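Local structure of putative xanthine dehydrogenase YAGS fad-binding subunit (Escherichia coli, 5G5G) at residues C[450-455]-C[563-568]. The protein binds the pterin cytosine dinucleotide and its molybdenum centre, where it probably oxidises aldehydes to carboxylic acids as part of a periplasmic aldehyde oxidase. Sequence-based numbering, arbitrary orientation.
Sequences RVHLEQ and GGRLTA
The guanidinium of Arg565 lies flat over one face of the His452 ring, the two planes only 6° apart and their centres 3.7 Å from each other. At the ring's edge, His452 ND1 shares a hydrogen bond of 2.7 Å with Thr567 OG1, while NE2 hydrogen-bonds to OE1 of Glu462, so both ring nitrogens fix its rotation. At the guanidinium edge sits the Glu454 carboxylate, turned 32° from that plane; its OE2 makes a salt bridge of 2.8 Å to Arg565 NH1, bent and weak as a hydrogen bond, and also accepts one from Thr460 OG1. Arg565 starts out with CG between its backbone N and carbonyl carbon (chi1 78°), then runs extended to NE and reaches across to lie over the His452 ring. With an alanine here instead of His452, Thr567 OG1 would probably lose this partner and the Arg565 guanidinium the surface it rests on. Along the backbone, antiparallel bonds join Val451 to Ala568 and Leu453 to Leu566, with His452 and Thr567 as the non-hydrogen-bonded pair. Strand 447-453 lies between 566-574 and 459-462 in a mixed sheet, whose other face, bearing Val451, Leu453 and Leu566, packs on helix 511-534 through Ala522, Leu526 and Ile530.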
ATOM      1  N   ARG C 450       4.325 -13.789  30.655  1.00 17.67           N
ATOM      2  CA  ARG C 450       3.957 -13.736  32.062  1.00 18.68           C
ATOM      3  C   ARG C 450       2.433 -13.693  32.088  1.00 18.34           C
ATOM      4  O   ARG C 450       1.823 -12.948  31.331  1.00 17.47           O
ATOM      5  CB  ARG C 450       4.567 -12.472  32.683  1.00 20.20           C
ATOM      6  CG  ARG C 450       4.310 -12.287  34.145  1.00 22.45           C
ATOM      7  CD  ARG C 450       5.306 -11.296  34.795  1.00 23.66           C
ATOM      8  NE  ARG C 450       5.463 -10.049  34.055  1.00 24.59           N
ATOM      9  CZ  ARG C 450       6.583  -9.522  33.528  1.00 25.27           C
ATOM     10  NH1 ARG C 450       7.782 -10.110  33.585  1.00 26.37           N
ATOM     11  NH2 ARG C 450       6.497  -8.368  32.919  1.00 24.67           N
ATOM     12  N   VAL C 451       1.820 -14.558  32.885  1.00 18.23           N
ATOM     13  CA  VAL C 451       0.354 -14.618  33.009  1.00 18.16           C
ATOM     14  C   VAL C 451       0.001 -14.529  34.490  1.00 18.90           C
ATOM     15  O   VAL C 451       0.594 -15.217  35.319  1.00 18.94           O
ATOM     16  CB  VAL C 451      -0.219 -15.899  32.414  1.00 18.25           C
ATOM     17  CG1 VAL C 451      -1.761 -15.886  32.449  1.00 18.29           C
ATOM     18  CG2 VAL C 451       0.252 -16.060  30.986  1.00 17.60           C
ATOM     19  N   HIS C 452      -0.937 -13.657  34.808  1.00 19.24           N
ATOM     20  CA  HIS C 452      -1.385 -13.440  36.201  1.00 20.44           C
ATOM     21  C   HIS C 452      -2.851 -13.794  36.357  1.00 20.83           C
ATOM     22  O   HIS C 452      -3.678 -13.437  35.473  1.00 20.04           O
ATOM     23  CB  HIS C 452      -1.313 -12.009  36.597  1.00 21.35           C
ATOM     24  CG  HIS C 452      -0.033 -11.328  36.264  1.00 21.60           C
ATOM     25  ND1 HIS C 452       0.974 -11.185  37.191  1.00 23.08           N
ATOM     26  CD2 HIS C 452       0.382 -10.694  35.150  1.00 21.88           C
ATOM     27  CE1 HIS C 452       1.961 -10.486  36.661  1.00 22.47           C
ATOM     28  NE2 HIS C 452       1.622 -10.164  35.429  1.00 22.05           N
ATOM     29  N   LEU C 453      -3.180 -14.492  37.435  1.00 21.83           N
ATOM     30  CA  LEU C 453      -4.581 -14.631  37.858  1.00 22.77           C
ATOM     31  C   LEU C 453      -4.771 -13.571  38.930  1.00 24.07           C
ATOM     32  O   LEU C 453      -4.143 -13.648  40.012  1.00 24.87           O
ATOM     33  CB  LEU C 453      -4.886 -16.017  38.424  1.00 23.29           C
ATOM     34  CG  LEU C 453      -6.307 -16.241  38.953  1.00 23.84           C
ATOM     35  CD1 LEU C 453      -7.327 -16.110  37.818  1.00 23.45           C
ATOM     36  CD2 LEU C 453      -6.469 -17.597  39.625  1.00 24.73           C
ATOM     37  N   GLU C 454      -5.627 -12.602  38.625  1.00 24.70           N
ATOM     38  CA  GLU C 454      -5.880 -11.451  39.503  1.00 26.67           C
ATOM     39  C   GLU C 454      -6.879 -11.831  40.617  1.00 28.44           C
ATOM     40  O   GLU C 454      -7.611 -12.787  40.494  1.00 28.31           O
ATOM     41  CB  GLU C 454      -6.413 -10.256  38.678  1.00 26.40           C
ATOM     42  CG  GLU C 454      -5.580  -9.862  37.443  1.00 26.53           C
ATOM     43  CD  GLU C 454      -4.231  -9.217  37.781  1.00 27.35           C
ATOM     44  OE1 GLU C 454      -3.956  -8.939  38.966  1.00 27.78           O
ATOM     45  OE2 GLU C 454      -3.442  -8.968  36.833  1.00 28.19           O
ATOM     46  N   GLN C 455      -6.918 -11.053  41.687  1.00 32.22           N
ATOM     47  CA  GLN C 455      -7.834 -11.347  42.820  1.00 34.84           C
ATOM     48  C   GLN C 455      -9.329 -11.273  42.456  1.00 35.34           C
ATOM     49  O   GLN C 455     -10.147 -11.974  43.054  1.00 35.85           O
ATOM     50  CB  GLN C 455      -7.524 -10.438  44.015  1.00 38.41           C
ATOM     51  CG  GLN C 455      -6.161 -10.714  44.646  1.00 40.38           C
ATOM     52  CD  GLN C 455      -6.028 -10.123  46.041  1.00 43.74           C
ATOM     53  OE1 GLN C 455      -5.909  -8.913  46.196  1.00 46.75           O
ATOM     54  NE2 GLN C 455      -6.025 -10.972  47.044  1.00 44.80           N
ATOM     55  N   GLY C 563      -5.299 -15.202  48.885  1.00 48.09           N
ATOM     56  CA  GLY C 563      -3.950 -14.811  49.328  1.00 49.06           C
ATOM     57  C   GLY C 563      -3.193 -13.711  48.562  1.00 48.23           C
ATOM     58  O   GLY C 563      -2.168 -13.219  49.053  1.00 51.60           O
ATOM     59  N   GLY C 564      -3.676 -13.304  47.386  1.00 43.18           N
ATOM     60  CA  GLY C 564      -2.980 -12.343  46.545  1.00 39.62           C
ATOM     61  C   GLY C 564      -2.880 -12.929  45.143  1.00 35.88           C
ATOM     62  O   GLY C 564      -3.152 -14.106  44.945  1.00 32.44           O
ATOM     63  N   ARG C 565      -2.510 -12.102  44.185  1.00 34.42           N
ATOM     64  CA  ARG C 565      -2.471 -12.560  42.768  1.00 33.48           C
ATOM     65  C   ARG C 565      -1.417 -13.662  42.570  1.00 31.75           C
ATOM     66  O   ARG C 565      -0.492 -13.799  43.385  1.00 30.48           O
ATOM     67  CB  ARG C 565      -2.365 -11.394  41.794  1.00 35.03           C
ATOM     68  CG  ARG C 565      -1.044 -10.706  41.560  1.00 37.79           C
ATOM     69  CD  ARG C 565      -1.266  -9.743  40.390  1.00 38.54           C
ATOM     70  NE  ARG C 565      -0.082  -9.013  39.994  1.00 42.31           N
ATOM     71  CZ  ARG C 565       0.063  -8.350  38.842  1.00 46.66           C
ATOM     72  NH1 ARG C 565      -0.917  -8.323  37.917  1.00 47.37           N
ATOM     73  NH2 ARG C 565       1.201  -7.691  38.595  1.00 48.84           N
ATOM     74  N   LEU C 566      -1.654 -14.530  41.579  1.00 28.68           N
ATOM     75  CA  LEU C 566      -0.734 -15.609  41.261  1.00 27.14           C
ATOM     76  C   LEU C 566      -0.116 -15.290  39.908  1.00 25.37           C
ATOM     77  O   LEU C 566      -0.848 -14.950  38.949  1.00 23.72           O
ATOM     78  CB  LEU C 566      -1.454 -16.948  41.247  1.00 27.17           C
ATOM     79  CG  LEU C 566      -1.966 -17.465  42.592  1.00 28.19           C
ATOM     80  CD1 LEU C 566      -2.904 -18.662  42.409  1.00 28.34           C
ATOM     81  CD2 LEU C 566      -0.817 -17.802  43.558  1.00 29.02           C
ATOM     82  N   THR C 567       1.222 -15.359  39.834  1.00 24.14           N
ATOM     83  CA  THR C 567       1.950 -14.943  38.649  1.00 23.23           C
ATOM     84  C   THR C 567       2.888 -16.054  38.182  1.00 22.54           C
ATOM     85  O   THR C 567       3.647 -16.595  38.990  1.00 23.02           O
ATOM     86  CB  THR C 567       2.790 -13.672  38.931  1.00 23.86           C
ATOM     87  OG1 THR C 567       1.906 -12.598  39.250  1.00 23.48           O
ATOM     88  CG2 THR C 567       3.640 -13.286  37.719  1.00 23.46           C
ATOM     89  N   ALA C 568       2.819 -16.388  36.895  1.00 21.19           N
ATOM     90  CA  ALA C 568       3.689 -17.365  36.286  1.00 20.67           C
ATOM     91  C   ALA C 568       4.411 -16.688  35.154  1.00 19.82           C
ATOM     92  O   ALA C 568       3.808 -15.910  34.419  1.00 19.26           O
ATOM     93  CB  ALA C 568       2.884 -18.545  35.777  1.00 21.10           C
TER